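Local coordinates for pesticidal crystal protein Cry4Aa (Bacillus thuringiensis, PDB 2C9K) that promotes colloid-osmotic lysis of midgut epithelial cells in mosquito larvae by binding to them and forming pores as an insecticidal delta-endotoxin, at residues Y430-S435 with W455-V460. Sequence-based numbering, arbitrary orientation.
Sequences YSHILS and WTHSSV
Ile433 and Thr456 form the hydrogen-bonded pair of an antiparallel beta hairpin, strands 432-440 and 450-457, each residue giving its N-H to the other's carbonyl oxygen. Hydrogen bonding continues past the strands into the type I turn from His457 to Val460: Ser458 N donates a straight bond to Ser431 O (2.8 Å), reaching it from above the carbonyl plane, and Ser458 OG donates to Tyr430 O (2.9 Å).

On the face shared by Leu434 and Trp455, the indole spreads across the partner strand. Trp455 CB lies against His432 CB and Ile433 O; with CG beside the backbone N and anti to the carbonyl carbon (chi1 -60°), the six-membered ring is carried over to Leu434. There CZ3 meets Leu434 CB (3.8 Å), CH2 lies near both CB and CD1, and CZ2 is nearest CD1, which makes a CH-pi contact 3.9 Å from the ring centroid and 12° off its normal.

The two histidines form an edge-to-face pair, the edge of His457 toward the face of His432, centroids 5.1 Å apart. Ser431 O also lies over the centre of the His457 ring. Helix 5-16 of the N-terminal domain packs against both histidines of this middle-domain hairpin. His432 ND1 donates in its ring plane to Ser431 OG, which also bonds Pro410 O, while NE2 is left to accept from Arg261 NH2, a pattern consistent with a neutral ring protonated at ND1.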
loop_
_atom_site.group_PDB
_atom_site.type_symbol
_atom_site.label_atom_id
_atom_site.label_comp_id
_atom_site.label_asym_id
_atom_site.label_seq_id
_atom_site.Cartn_x
_atom_site.Cartn_y
_atom_site.Cartn_z
ATOM N N TYR A 430 -8.108 -10.049 7.265
ATOM C CA TYR A 430 -6.991 -10.186 6.334
ATOM C C TYR A 430 -6.680 -8.812 5.738
ATOM O O TYR A 430 -7.588 -8.035 5.454
ATOM C CB TYR A 430 -7.351 -11.183 5.227
ATOM C CG TYR A 430 -8.527 -10.752 4.385
ATOM C CD1 TYR A 430 -8.337 -10.151 3.144
ATOM C CD2 TYR A 430 -9.833 -10.886 4.857
ATOM C CE1 TYR A 430 -9.420 -9.688 2.399
ATOM C CE2 TYR A 430 -10.918 -10.429 4.124
ATOM C CZ TYR A 430 -10.705 -9.830 2.900
ATOM O OH TYR A 430 -11.775 -9.355 2.179
ATOM N N SER A 431 -5.397 -8.519 5.543
ATOM C CA SER A 431 -4.979 -7.222 5.016
ATOM C C SER A 431 -4.696 -7.198 3.518
ATOM O O SER A 431 -4.664 -6.122 2.906
ATOM C CB SER A 431 -3.731 -6.753 5.746
ATOM O OG SER A 431 -2.663 -7.650 5.498
ATOM N N HIS A 432 -4.474 -8.367 2.926
ATOM C CA HIS A 432 -4.192 -8.422 1.498
ATOM C C HIS A 432 -4.911 -9.578 0.834
ATOM O O HIS A 432 -5.274 -10.544 1.493
ATOM C CB HIS A 432 -2.683 -8.558 1.247
ATOM C CG HIS A 432 -1.890 -7.326 1.571
ATOM N ND1 HIS A 432 -1.681 -6.888 2.862
ATOM C CD2 HIS A 432 -1.224 -6.460 0.768
ATOM C CE1 HIS A 432 -0.920 -5.809 2.841
ATOM N NE2 HIS A 432 -0.628 -5.529 1.584
ATOM N N ILE A 433 -5.121 -9.459 -0.474
ATOM C CA ILE A 433 -5.777 -10.491 -1.275
ATOM C C ILE A 433 -4.907 -10.785 -2.499
ATOM O O ILE A 433 -4.224 -9.891 -3.013
ATOM C CB ILE A 433 -7.167 -10.032 -1.786
ATOM C CG1 ILE A 433 -6.995 -8.911 -2.821
ATOM C CG2 ILE A 433 -8.048 -9.600 -0.607
ATOM C CD1 ILE A 433 -8.279 -8.530 -3.521
ATOM N N LEU A 434 -4.935 -12.022 -2.978
ATOM C CA LEU A 434 -4.131 -12.387 -4.143
ATOM C C LEU A 434 -4.595 -11.583 -5.350
ATOM O O LEU A 434 -5.790 -11.384 -5.539
ATOM C CB LEU A 434 -4.250 -13.886 -4.448
ATOM C CG LEU A 434 -3.257 -14.302 -5.537
ATOM C CD1 LEU A 434 -1.847 -14.205 -4.979
ATOM C CD2 LEU A 434 -3.545 -15.709 -6.021
ATOM N N SER A 435 -3.672 -11.126 -6.182
ATOM C CA SER A 435 -4.093 -10.344 -7.331
ATOM C C SER A 435 -3.528 -10.826 -8.653
ATOM O O SER A 435 -4.047 -10.482 -9.707
ATOM C CB SER A 435 -3.717 -8.876 -7.127
ATOM O OG SER A 435 -2.315 -8.706 -7.114
ATOM N N TRP A 455 0.019 -9.229 -4.365
ATOM C CA TRP A 455 -0.961 -8.976 -3.327
ATOM C C TRP A 455 -1.351 -7.510 -3.289
ATOM O O TRP A 455 -0.493 -6.641 -3.261
ATOM C CB TRP A 455 -0.395 -9.376 -1.958
ATOM C CG TRP A 455 -0.024 -10.823 -1.847
ATOM C CD1 TRP A 455 1.200 -11.374 -2.064
ATOM C CD2 TRP A 455 -0.905 -11.909 -1.528
ATOM N NE1 TRP A 455 1.140 -12.737 -1.905
ATOM C CE2 TRP A 455 -0.142 -13.092 -1.577
ATOM C CE3 TRP A 455 -2.267 -11.995 -1.206
ATOM C CZ2 TRP A 455 -0.692 -14.347 -1.316
ATOM C CZ3 TRP A 455 -2.813 -13.245 -0.945
ATOM C CH2 TRP A 455 -2.026 -14.402 -1.002
ATOM N N THR A 456 -2.649 -7.240 -3.291
ATOM C CA THR A 456 -3.130 -5.869 -3.220
ATOM C C THR A 456 -3.775 -5.663 -1.853
ATOM O O THR A 456 -4.201 -6.631 -1.215
ATOM C CB THR A 456 -4.145 -5.571 -4.336
ATOM O OG1 THR A 456 -5.148 -6.593 -4.368
ATOM C CG2 THR A 456 -3.440 -5.507 -5.672
ATOM N N HIS A 457 -3.844 -4.418 -1.393
ATOM C CA HIS A 457 -4.431 -4.148 -0.081
ATOM C C HIS A 457 -5.945 -4.373 -0.058
ATOM O O HIS A 457 -6.665 -3.868 -0.925
ATOM C CB HIS A 457 -4.132 -2.720 0.353
ATOM C CG HIS A 457 -4.274 -2.510 1.825
ATOM N ND1 HIS A 457 -3.233 -2.704 2.705
ATOM C CD2 HIS A 457 -5.348 -2.184 2.576
ATOM C CE1 HIS A 457 -3.660 -2.505 3.939
ATOM N NE2 HIS A 457 -4.941 -2.188 3.887
ATOM N N SER A 458 -6.430 -5.108 0.941
ATOM C CA SER A 458 -7.859 -5.404 1.039
ATOM C C SER A 458 -8.730 -4.201 1.391
ATOM O O SER A 458 -9.908 -4.351 1.715
ATOM C CB SER A 458 -8.104 -6.525 2.052
ATOM O OG SER A 458 -7.849 -6.090 3.371
ATOM N N SER A 459 -8.157 -3.007 1.330
ATOM C CA SER A 459 -8.921 -1.802 1.621
ATOM C C SER A 459 -9.496 -1.247 0.327
ATOM O O SER A 459 -10.293 -0.313 0.352
ATOM C CB SER A 459 -8.038 -0.734 2.260
ATOM O OG SER A 459 -7.082 -0.241 1.335
ATOM N N VAL A 460 -9.079 -1.822 -0.798
ATOM C CA VAL A 460 -9.550 -1.377 -2.104
ATOM C C VAL A 460 -10.968 -1.868 -2.369
ATOM O O VAL A 460 -11.294 -3.017 -2.093
ATOM C CB VAL A 460 -8.613 -1.874 -3.220
ATOM C CG1 VAL A 460 -9.050 -1.294 -4.568
ATOM C CG2 VAL A 460 -7.170 -1.485 -2.893
#